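Uncharacterized protein Rv2277c (Mycobacterium tuberculosis, PDB 5VUG) is of uncharacterised physiological role but carries a glycerophosphoryl diester phosphodiesterase domain with a TIM-barrel fold and probably hydrolyses phosphoric diesters. Local coordinates at the interface of chains A and B. Numbering follows the deposited sequence. Chains: chain A/B, Uncharacterized protein Rv2277c.

Contact 1: the interface of chains A and B. Residues chain A 184, 187-188, 227-229; chain B 184, 187-188, 212, 229.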
loop_
_atom_site.group_PDB
_atom_site.type_symbol
_atom_site.label_atom_id
_atom_site.label_comp_id
_atom_site.label_asym_id
_atom_site.label_seq_id
_atom_site.Cartn_x
_atom_site.Cartn_y
_atom_site.Cartn_z
ATOM N N PHE A 184 -3.285 4.934 6.078
ATOM C CA PHE A 184 -3.487 4.201 4.836
ATOM C C PHE A 184 -4.965 3.984 4.534
ATOM O O PHE A 184 -5.360 4.003 3.359
ATOM C CB PHE A 184 -2.666 2.910 4.809
ATOM C CG PHE A 184 -1.253 3.122 4.334
ATOM C CD1 PHE A 184 -0.986 3.278 2.977
ATOM C CD2 PHE A 184 -0.199 3.213 5.233
ATOM C CE1 PHE A 184 0.309 3.496 2.522
ATOM C CE2 PHE A 184 1.106 3.430 4.783
ATOM C CZ PHE A 184 1.353 3.567 3.423
ATOM N N ALA A 187 -5.937 7.270 2.956
ATOM C CA ALA A 187 -5.370 7.469 1.627
ATOM C C ALA A 187 -6.008 6.543 0.599
ATOM O O ALA A 187 -6.184 6.925 -0.564
ATOM C CB ALA A 187 -3.857 7.251 1.663
ATOM N N LEU A 188 -6.348 5.319 0.998
ATOM C CA LEU A 188 -6.749 4.316 0.022
ATOM C C LEU A 188 -8.252 4.085 -0.056
ATOM O O LEU A 188 -8.730 3.629 -1.100
ATOM C CB LEU A 188 -6.008 2.987 0.258
ATOM C CG LEU A 188 -4.490 3.040 0.064
ATOM C CD1 LEU A 188 -3.846 1.725 0.488
ATOM C CD2 LEU A 188 -4.159 3.351 -1.391
ATOM N N ALA A 227 4.665 6.920 -0.426
ATOM C CA ALA A 227 3.390 7.376 0.114
ATOM C C ALA A 227 3.547 8.740 0.776
ATOM O O ALA A 227 4.441 8.937 1.605
ATOM C CB ALA A 227 2.866 6.374 1.140
ATOM N N GLU A 228 2.671 9.677 0.410
ATOM C CA GLU A 228 2.572 10.989 1.049
ATOM C C GLU A 228 1.223 11.032 1.766
ATOM O O GLU A 228 0.191 11.349 1.163
ATOM C CB GLU A 228 2.717 12.080 -0.008
ATOM C CG GLU A 228 4.043 11.985 -0.755
ATOM C CD GLU A 228 4.192 13.032 -1.853
ATOM O OE1 GLU A 228 3.456 14.045 -1.833
ATOM O OE2 GLU A 228 5.055 12.842 -2.732
ATOM N N LEU A 229 1.232 10.712 3.063
ATOM C CA LEU A 229 0.007 10.352 3.771
ATOM C C LEU A 229 -0.651 11.499 4.522
ATOM O O LEU A 229 -1.822 11.372 4.900
ATOM C CB LEU A 229 0.288 9.214 4.755
ATOM C CG LEU A 229 0.699 7.917 4.054
ATOM C CD1 LEU A 229 1.249 6.945 5.084
ATOM C CD2 LEU A 229 -0.477 7.301 3.292
ATOM N N PHE B 184 -1.641 3.062 -7.746
ATOM C CA PHE B 184 -1.136 3.304 -6.402
ATOM C C PHE B 184 -0.314 4.584 -6.321
ATOM O O PHE B 184 -0.358 5.278 -5.296
ATOM C CB PHE B 184 -0.407 2.077 -5.850
ATOM C CG PHE B 184 -1.335 1.079 -5.210
ATOM C CD1 PHE B 184 -1.840 1.309 -3.934
ATOM C CD2 PHE B 184 -1.743 -0.060 -5.891
ATOM C CE1 PHE B 184 -2.715 0.410 -3.337
ATOM C CE2 PHE B 184 -2.621 -0.969 -5.297
ATOM C CZ PHE B 184 -3.102 -0.729 -4.015
ATOM N N ALA B 187 -2.990 7.221 -5.980
ATOM C CA ALA B 187 -3.667 7.201 -4.688
ATOM C C ALA B 187 -2.753 7.679 -3.567
ATOM O O ALA B 187 -3.211 8.327 -2.618
ATOM C CB ALA B 187 -4.177 5.791 -4.384
ATOM N N LEU B 188 -1.463 7.360 -3.644
ATOM C CA LEU B 188 -0.584 7.587 -2.505
ATOM C C LEU B 188 0.304 8.817 -2.636
ATOM O O LEU B 188 0.734 9.353 -1.609
ATOM C CB LEU B 188 0.264 6.337 -2.204
ATOM C CG LEU B 188 -0.525 5.101 -1.763
ATOM C CD1 LEU B 188 0.389 3.886 -1.658
ATOM C CD2 LEU B 188 -1.212 5.367 -0.428
ATOM N N VAL B 212 0.231 -3.365 2.918
ATOM C CA VAL B 212 1.234 -2.318 2.795
ATOM C C VAL B 212 2.325 -2.612 3.807
ATOM O O VAL B 212 2.032 -2.808 4.992
ATOM C CB VAL B 212 0.611 -0.938 3.061
ATOM C CG1 VAL B 212 1.690 0.118 3.069
ATOM C CG2 VAL B 212 -0.446 -0.627 2.004
ATOM N N LEU B 229 -9.296 2.379 -5.794
ATOM C CA LEU B 229 -8.285 3.085 -6.575
ATOM C C LEU B 229 -8.835 3.900 -7.735
ATOM O O LEU B 229 -8.110 4.752 -8.264
ATOM C CB LEU B 229 -7.253 2.092 -7.114
ATOM C CG LEU B 229 -6.448 1.416 -6.002
ATOM C CD1 LEU B 229 -5.677 0.244 -6.584
ATOM C CD2 LEU B 229 -5.503 2.408 -5.318
HETATM O O HOH W 1 -5.628 9.131 -1.908
HETATM O O HOH W 2 -1.797 9.701 0.197
#
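B:Leu188 meets A:Phe184, A:Ala187 and A:Leu188 where the ends of the two helices 176-189 come together across the two-fold axis. Its CB packs on CA of A:Ala227. CG stands anti to its own carbonyl carbon (chi1 -64°), which sends the branched tip toward the chain A helix and brings CG near CD2 of A:Leu188. From there CD1 passes CE1 of A:Phe184 at a looser range. CD2 of B:Leu188 does most of the touching and lies 3.7 Å from CD2 of A:Leu188. It also rests on CE1 of A:Phe184 and CB of A:Ala187. B:Leu188 and the A:Phe184 side chain run at about a right angle. The ring of A:Phe184 is covered on both faces. CG1 of B:Val212 makes a CH-pi contact over one face toward the rim, 3.5 Å from CZ of A:Phe184. CD2 of A:Leu229, from the same chain, lies over the centre of the other. The backbone O of B:Leu188 accepts a hydrogen bond from N of A:Glu228 at 2.8 Å. Water 2 links this oxygen to O of A:Glu228, and water 1 joins O of A:Ala187 to O of B:Ala187. The dimer may come from crystal packing; within it, this mainly apolar patch holds the two helix ends together.

Contact 2: the interface of chains A and B. Residues chain A 188, 211-214; chain B 184, 209-212.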
loop_
_atom_site.group_PDB
_atom_site.type_symbol
_atom_site.label_atom_id
_atom_site.label_comp_id
_atom_site.label_asym_id
_atom_site.label_seq_id
_atom_site.Cartn_x
_atom_site.Cartn_y
_atom_site.Cartn_z
ATOM N N LEU A 188 -6.348 5.319 0.998
ATOM C CA LEU A 188 -6.749 4.316 0.022
ATOM C C LEU A 188 -8.252 4.085 -0.056
ATOM O O LEU A 188 -8.730 3.629 -1.100
ATOM C CB LEU A 188 -6.008 2.987 0.258
ATOM C CG LEU A 188 -4.490 3.040 0.064
ATOM C CD1 LEU A 188 -3.846 1.725 0.488
ATOM C CD2 LEU A 188 -4.159 3.351 -1.391
ATOM N N THR A 211 5.860 -0.976 0.258
ATOM C CA THR A 211 5.501 -1.924 -0.785
ATOM C C THR A 211 4.048 -2.317 -0.599
ATOM O O THR A 211 3.585 -2.505 0.528
ATOM C CB THR A 211 6.376 -3.183 -0.791
ATOM O OG1 THR A 211 6.063 -3.991 0.349
ATOM C CG2 THR A 211 7.838 -2.818 -0.775
ATOM N N VAL A 212 3.333 -2.420 -1.711
ATOM C CA VAL A 212 1.936 -2.828 -1.721
ATOM C C VAL A 212 1.865 -4.188 -2.388
ATOM O O VAL A 212 2.385 -4.362 -3.496
ATOM C CB VAL A 212 1.080 -1.807 -2.488
ATOM C CG1 VAL A 212 -0.336 -2.315 -2.611
ATOM C CG2 VAL A 212 1.113 -0.456 -1.778
ATOM N N THR A 213 1.219 -5.149 -1.729
ATOM C CA THR A 213 1.118 -6.508 -2.242
ATOM C C THR A 213 -0.346 -6.906 -2.373
ATOM O O THR A 213 -1.124 -6.723 -1.435
ATOM C CB THR A 213 1.823 -7.497 -1.310
ATOM O OG1 THR A 213 3.171 -7.073 -1.082
ATOM C CG2 THR A 213 1.835 -8.888 -1.929
ATOM N N GLU A 214 -0.710 -7.456 -3.530
ATOM C CA GLU A 214 -1.997 -8.108 -3.728
ATOM C C GLU A 214 -1.764 -9.587 -4.014
ATOM O O GLU A 214 -0.753 -9.965 -4.612
ATOM C CB GLU A 214 -2.803 -7.461 -4.870
ATOM C CG GLU A 214 -2.173 -7.588 -6.253
ATOM C CD GLU A 214 -3.124 -7.189 -7.372
ATOM O OE1 GLU A 214 -4.350 -7.352 -7.210
ATOM O OE2 GLU A 214 -2.647 -6.728 -8.432
ATOM N N PHE B 184 -1.641 3.062 -7.746
ATOM C CA PHE B 184 -1.136 3.304 -6.402
ATOM C C PHE B 184 -0.314 4.584 -6.321
ATOM O O PHE B 184 -0.358 5.278 -5.296
ATOM C CB PHE B 184 -0.407 2.077 -5.850
ATOM C CG PHE B 184 -1.335 1.079 -5.210
ATOM C CD1 PHE B 184 -1.840 1.309 -3.934
ATOM C CD2 PHE B 184 -1.743 -0.060 -5.891
ATOM C CE1 PHE B 184 -2.715 0.410 -3.337
ATOM C CE2 PHE B 184 -2.621 -0.969 -5.297
ATOM C CZ PHE B 184 -3.102 -0.729 -4.015
ATOM N N ASP B 209 -8.362 -5.834 -1.563
ATOM C CA ASP B 209 -7.553 -6.042 -0.366
ATOM C C ASP B 209 -6.078 -6.092 -0.746
ATOM O O ASP B 209 -5.679 -6.854 -1.633
ATOM C CB ASP B 209 -7.922 -7.364 0.303
ATOM C CG ASP B 209 -9.267 -7.325 0.975
ATOM O OD1 ASP B 209 -9.706 -6.229 1.383
ATOM O OD2 ASP B 209 -9.881 -8.402 1.101
ATOM N N VAL B 210 -5.262 -5.278 -0.073
ATOM C CA VAL B 210 -3.818 -5.288 -0.263
ATOM C C VAL B 210 -3.142 -5.280 1.101
ATOM O O VAL B 210 -3.773 -5.062 2.135
ATOM C CB VAL B 210 -3.319 -4.111 -1.129
ATOM C CG1 VAL B 210 -3.922 -4.191 -2.524
ATOM C CG2 VAL B 210 -3.642 -2.779 -0.474
ATOM N N THR B 211 -1.843 -5.545 1.102
ATOM C CA THR B 211 -1.043 -5.313 2.295
ATOM C C THR B 211 0.009 -4.269 1.973
ATOM O O THR B 211 0.591 -4.274 0.886
ATOM C CB THR B 211 -0.363 -6.579 2.828
ATOM O OG1 THR B 211 0.689 -6.969 1.938
ATOM C CG2 THR B 211 -1.358 -7.702 2.970
ATOM N N VAL B 212 0.231 -3.365 2.918
ATOM C CA VAL B 212 1.234 -2.318 2.795
ATOM C C VAL B 212 2.325 -2.612 3.807
ATOM O O VAL B 212 2.032 -2.808 4.992
ATOM C CB VAL B 212 0.611 -0.938 3.061
ATOM C CG1 VAL B 212 1.690 0.118 3.069
ATOM C CG2 VAL B 212 -0.446 -0.627 2.004
HETATM O O HOH W 3 3.294 -5.348 1.116
#
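A:Val212 has CG1 anti to its backbone N (chi1 174°), which carries this methyl to B:Phe184, while OG1 of B:Thr211 lies between its own N and carbonyl carbon (chi1 71°), next to A:Thr213. The motif is an antiparallel pairing of the two copies of strand 208-215, beside the helices 176-189, in a TIM-barrel protein of the glycerophosphodiester phosphodiesterase family. A:Val212 pairs with B:Val212, and A:Thr213 with B:Thr211. N of A:Thr213 donates a hydrogen bond to O of B:Thr211 at 2.8 Å, and N of B:Thr211 donates back to O of A:Thr213 at 2.9 Å. The threonine side chains lie side by side and point the same way, with CB of A:Thr213 3.5 Å from OG1 of B:Thr211. Water 3 gathers the polar groups here. It contacts OG1 of A:Thr213 at 2.8 Å, the carbonyl oxygens of A:Thr211 and B:Thr211, and, at longer range, the hydroxyls of both those residues. CG1 of A:Val212 lies over the B:Phe184 ring, the two-fold twin of the valine-on-ring contact with the chains exchanged. CG1 of A:Val212 also touches CB of B:Val210 at 3.8 Å. CG2 of A:Val212 meets CG2 of B:Val212 at 4.1 Å, where the two side chains cross obliquely.

Contact 3: the interface of chains A and B. Residues chain A 156, 176, 180, 204, 208-210; chain B 214-216.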
loop_
_atom_site.group_PDB
_atom_site.type_symbol
_atom_site.label_atom_id
_atom_site.label_comp_id
_atom_site.label_asym_id
_atom_site.label_seq_id
_atom_site.Cartn_x
_atom_site.Cartn_y
_atom_site.Cartn_z
ATOM N N THR A 156 8.514 2.743 17.226
ATOM C CA THR A 156 7.930 2.070 16.064
ATOM C C THR A 156 7.341 0.703 16.413
ATOM O O THR A 156 6.607 0.135 15.593
ATOM C CB THR A 156 8.969 1.876 14.952
ATOM O OG1 THR A 156 10.039 1.066 15.451
ATOM C CG2 THR A 156 9.530 3.223 14.451
ATOM N N ARG A 176 2.673 3.001 16.317
ATOM C CA ARG A 176 2.855 3.223 14.886
ATOM C C ARG A 176 1.916 2.342 14.063
ATOM O O ARG A 176 1.405 2.774 13.024
ATOM C CB ARG A 176 4.318 3.015 14.493
ATOM C CG ARG A 176 4.630 3.358 13.040
ATOM C CD ARG A 176 6.125 3.344 12.809
ATOM N NE ARG A 176 6.505 3.759 11.460
ATOM C CZ ARG A 176 7.140 4.896 11.185
ATOM N NH1 ARG A 176 7.458 5.752 12.158
ATOM N NH2 ARG A 176 7.465 5.176 9.935
ATOM N N ARG A 180 -0.330 4.153 11.287
ATOM C CA ARG A 180 -0.151 3.758 9.890
ATOM C C ARG A 180 -1.446 3.223 9.290
ATOM O O ARG A 180 -1.769 3.516 8.131
ATOM C CB ARG A 180 0.956 2.705 9.772
ATOM C CG ARG A 180 1.339 2.353 8.323
ATOM C CD ARG A 180 2.417 1.258 8.235
ATOM N NE ARG A 180 2.006 0.088 9.006
ATOM C CZ ARG A 180 2.571 -0.309 10.144
ATOM N NH1 ARG A 180 3.631 0.331 10.636
ATOM N NH2 ARG A 180 2.077 -1.356 10.789
ATOM N N PHE A 204 4.275 10.456 11.587
ATOM C CA PHE A 204 4.652 9.654 10.430
ATOM C C PHE A 204 5.398 10.557 9.464
ATOM O O PHE A 204 5.171 11.767 9.451
ATOM C CB PHE A 204 3.432 9.049 9.720
ATOM C CG PHE A 204 3.711 7.726 9.071
ATOM C CD1 PHE A 204 3.754 6.566 9.827
ATOM C CD2 PHE A 204 3.919 7.637 7.705
ATOM C CE1 PHE A 204 4.008 5.338 9.231
ATOM C CE2 PHE A 204 4.174 6.409 7.099
ATOM C CZ PHE A 204 4.217 5.260 7.869
ATOM N N ARG A 208 7.176 8.341 2.469
ATOM C CA ARG A 208 7.574 7.042 2.997
ATOM C C ARG A 208 7.539 6.000 1.893
ATOM O O ARG A 208 6.491 5.783 1.274
ATOM C CB ARG A 208 6.657 6.621 4.150
ATOM C CG ARG A 208 7.121 5.351 4.868
ATOM C CD ARG A 208 8.381 5.604 5.690
ATOM N NE ARG A 208 8.680 4.484 6.582
ATOM C CZ ARG A 208 9.785 3.746 6.536
ATOM N NH1 ARG A 208 10.736 4.001 5.643
ATOM N NH2 ARG A 208 9.948 2.753 7.402
ATOM N N ASP A 209 8.671 5.333 1.668
ATOM C CA ASP A 209 8.690 4.197 0.751
ATOM C C ASP A 209 7.976 3.011 1.389
ATOM O O ASP A 209 8.289 2.617 2.518
ATOM C CB ASP A 209 10.127 3.784 0.444
ATOM C CG ASP A 209 10.842 4.767 -0.441
ATOM O OD1 ASP A 209 10.172 5.472 -1.225
ATOM O OD2 ASP A 209 12.084 4.825 -0.355
ATOM N N VAL A 210 7.012 2.437 0.666
ATOM C CA VAL A 210 6.312 1.238 1.108
ATOM C C VAL A 210 6.237 0.257 -0.053
ATOM O O VAL A 210 6.529 0.588 -1.201
ATOM C CB VAL A 210 4.904 1.538 1.666
ATOM C CG1 VAL A 210 5.002 2.437 2.890
ATOM C CG2 VAL A 210 4.020 2.165 0.602
ATOM N N GLU B 214 6.149 -1.373 5.373
ATOM C CA GLU B 214 7.278 -0.465 5.517
ATOM C C GLU B 214 8.399 -1.183 6.261
ATOM O O GLU B 214 8.146 -2.036 7.116
ATOM C CB GLU B 214 6.888 0.830 6.254
ATOM C CG GLU B 214 6.454 0.638 7.703
ATOM C CD GLU B 214 6.350 1.951 8.465
ATOM O OE1 GLU B 214 7.093 2.899 8.139
ATOM O OE2 GLU B 214 5.537 2.036 9.411
ATOM N N GLU B 215 9.642 -0.845 5.926
ATOM C CA GLU B 215 10.814 -1.496 6.497
ATOM C C GLU B 215 11.502 -0.582 7.501
ATOM O O GLU B 215 11.635 0.624 7.264
ATOM C CB GLU B 215 11.803 -1.872 5.395
ATOM C CG GLU B 215 11.270 -2.914 4.432
ATOM C CD GLU B 215 11.095 -4.278 5.086
ATOM O OE1 GLU B 215 11.773 -4.543 6.107
ATOM O OE2 GLU B 215 10.278 -5.080 4.578
ATOM N N PHE B 216 11.943 -1.161 8.619
ATOM C CA PHE B 216 12.720 -0.456 9.635
ATOM C C PHE B 216 14.159 -0.960 9.633
ATOM O O PHE B 216 14.536 -1.842 8.853
ATOM C CB PHE B 216 12.102 -0.640 11.023
ATOM C CG PHE B 216 10.664 -0.228 11.104
ATOM C CD1 PHE B 216 10.289 1.076 10.820
ATOM C CD2 PHE B 216 9.686 -1.142 11.469
ATOM C CE1 PHE B 216 8.966 1.461 10.889
ATOM C CE2 PHE B 216 8.353 -0.760 11.541
ATOM C CZ PHE B 216 7.995 0.545 11.248
HETATM O O HOH W 4 9.996 1.017 3.753
#
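B:Glu214 pushes its carboxylate among A:Arg176, A:Arg180 and A:Arg208, and each guanidinium is turned differently against it. This inter-chain salt-bridge cluster ties the end of strand 208-215 in one copy to helix 176-189 and strand 208-215 of the other in the deposited dimer. CG of B:Glu214 lies between its backbone N and carbonyl carbon, and the extended chain beyond carries the carboxylate to the arginines. The A:Arg176 guanidinium is nearest to parallel with the carboxylate of the three, 33° from it. It grips side-on, one nitrogen to each oxygen. NE of A:Arg176 donates to OE2 of B:Glu214 at 2.8 Å, on the syn side but 29° out of the carboxylate plane. NH2 of A:Arg176 meets the syn lone pair of OE1 of B:Glu214 at 2.9 Å. A:Phe204 CD1 covers one face of this guanidinium. A:Arg180 bends at chi3 and is turned more steeply, 73° from the carboxylate. OE2 of B:Glu214 offers its anti lone pair to NH1 of A:Arg180 at 2.8 Å. A:Arg208 crosses B:Glu214 at about a right angle. Its NE meets OE1 of B:Glu214 nearly head-on at 2.7 Å, and its NH2 shares that oxygen. OE1 accepts at least three hydrogen bonds and OE2 at least two. B:Phe216 slides past A:Arg176, its ring nearly perpendicular to the guanidinium. NH2 of A:Arg208 also donates to the backbone O of B:Glu215 at 2.7 Å, from above the carbonyl plane.

Contact 4: the interface of chains A and B. Residues chain A 222-225; chain B 180-181.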
loop_
_atom_site.group_PDB
_atom_site.type_symbol
_atom_site.label_atom_id
_atom_site.label_comp_id
_atom_site.label_asym_id
_atom_site.label_seq_id
_atom_site.Cartn_x
_atom_site.Cartn_y
_atom_site.Cartn_z
ATOM N N ILE A 222 3.304 -7.106 -6.652
ATOM C CA ILE A 222 3.938 -6.176 -5.722
ATOM C C ILE A 222 4.262 -4.875 -6.443
ATOM O O ILE A 222 4.742 -4.886 -7.584
ATOM C CB ILE A 222 5.222 -6.771 -5.099
ATOM C CG1 ILE A 222 4.947 -8.140 -4.471
ATOM C CG2 ILE A 222 5.790 -5.823 -4.045
ATOM C CD1 ILE A 222 6.193 -9.004 -4.305
ATOM N N SER A 223 4.016 -3.751 -5.770
ATOM C CA SER A 223 4.401 -2.436 -6.268
ATOM C C SER A 223 5.148 -1.682 -5.181
ATOM O O SER A 223 4.684 -1.610 -4.038
ATOM C CB SER A 223 3.176 -1.621 -6.693
ATOM O OG SER A 223 2.462 -2.291 -7.716
ATOM N N ALA A 224 6.291 -1.108 -5.546
ATOM C CA ALA A 224 7.001 -0.179 -4.681
ATOM C C ALA A 224 6.451 1.223 -4.920
ATOM O O ALA A 224 6.379 1.675 -6.065
ATOM C CB ALA A 224 8.495 -0.215 -5.007
ATOM N N VAL A 225 6.045 1.905 -3.850
ATOM C CA VAL A 225 5.367 3.193 -3.979
ATOM C C VAL A 225 5.831 4.103 -2.856
ATOM O O VAL A 225 5.974 3.667 -1.710
ATOM C CB VAL A 225 3.830 3.047 -3.900
ATOM C CG1 VAL A 225 3.132 4.371 -4.257
ATOM C CG2 VAL A 225 3.332 1.922 -4.799
ATOM N N ARG B 180 -1.402 -1.340 -11.874
ATOM C CA ARG B 180 -1.397 -1.246 -10.414
ATOM C C ARG B 180 -0.437 -0.165 -9.928
ATOM O O ARG B 180 -0.750 0.573 -8.984
ATOM C CB ARG B 180 -1.023 -2.597 -9.794
ATOM C CG ARG B 180 -1.159 -2.646 -8.262
ATOM C CD ARG B 180 -0.729 -3.998 -7.663
ATOM N NE ARG B 180 0.615 -4.342 -8.118
ATOM C CZ ARG B 180 0.900 -5.326 -8.968
ATOM N NH1 ARG B 180 -0.060 -6.129 -9.426
ATOM N NH2 ARG B 180 2.154 -5.512 -9.356
ATOM N N GLN B 181 0.745 -0.075 -10.542
ATOM C CA GLN B 181 1.711 0.951 -10.165
ATOM C C GLN B 181 1.137 2.349 -10.372
ATOM O O GLN B 181 1.260 3.220 -9.503
ATOM C CB GLN B 181 2.979 0.781 -10.994
ATOM C CG GLN B 181 4.066 1.762 -10.615
ATOM C CD GLN B 181 4.694 1.410 -9.289
ATOM O OE1 GLN B 181 5.290 0.341 -9.136
ATOM N NE2 GLN B 181 4.550 2.294 -8.314
HETATM O O HOH W 5 7.154 -1.277 -8.283
#
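The guanidinium of B:Arg180 presents an edge to A:Ser223, whose CB lies in its plane, and the side-chain amide of B:Gln181 turns its NE2 edge to the carbonyl of A:Ala224. Neither bond comes over a face: the acceptor lies 14° from the guanidinium plane in the first and 13° from the amide plane in the second. The site is a polar contact between helix 176-189 of chain B and strand 220-227 of chain A, and it adds hydrogen-bonded links to the deposited dimer. NE of B:Arg180 donates to the hydroxyl OG of A:Ser223 at 2.8 Å. The aliphatic part of the arginine follows along this hydroxyl, with CD of B:Arg180 3.6 Å from OG of A:Ser223. NH2 of B:Arg180 also approaches O of A:Ile222 at 3.2 Å, but this bond is weak. B:Gln181 leaves the helix with CG anti to its backbone N and then bends at chi2 (73°), which lays its amide against the strand. NE2 of B:Gln181 donates to O of A:Ala224 at 3.0 Å, tilted from the carbonyl plane. The same nitrogen packs near CG2 of A:Val225, where the two side chains slide past each other in opposite directions. The amide thus bonds to the backbone of A:Ala224 directly by NE2 and through water by OE1. Water 5 makes this second link, 2.6 Å from OE1 of B:Gln181 and 2.9 Å from N of A:Ala224.

The four contacts belong to one two-fold interface, and each has a twin with the chains exchanged. Contact 2 lies about 8 Å from contact 4 and about 9 Å from contact 1, between the centres of their C-alpha atoms. Contacts 3 and 4 are about 16 Å apart. Contacts 1 and 2 share A:Leu188, B:Phe184 and B:Val212. Helix 176-189 enters every contact, strand 208-215 contacts 1, 2 and 3, and strand 220-227 contacts 1 and 4. A:Arg180 in contact 3 and B:Arg180 in contact 4 are the same residue, so each copy does both. Apolar packing, strand pairing and salt bridges are thus joined, consistent with a dimer, though the assembly may arise from crystal packing.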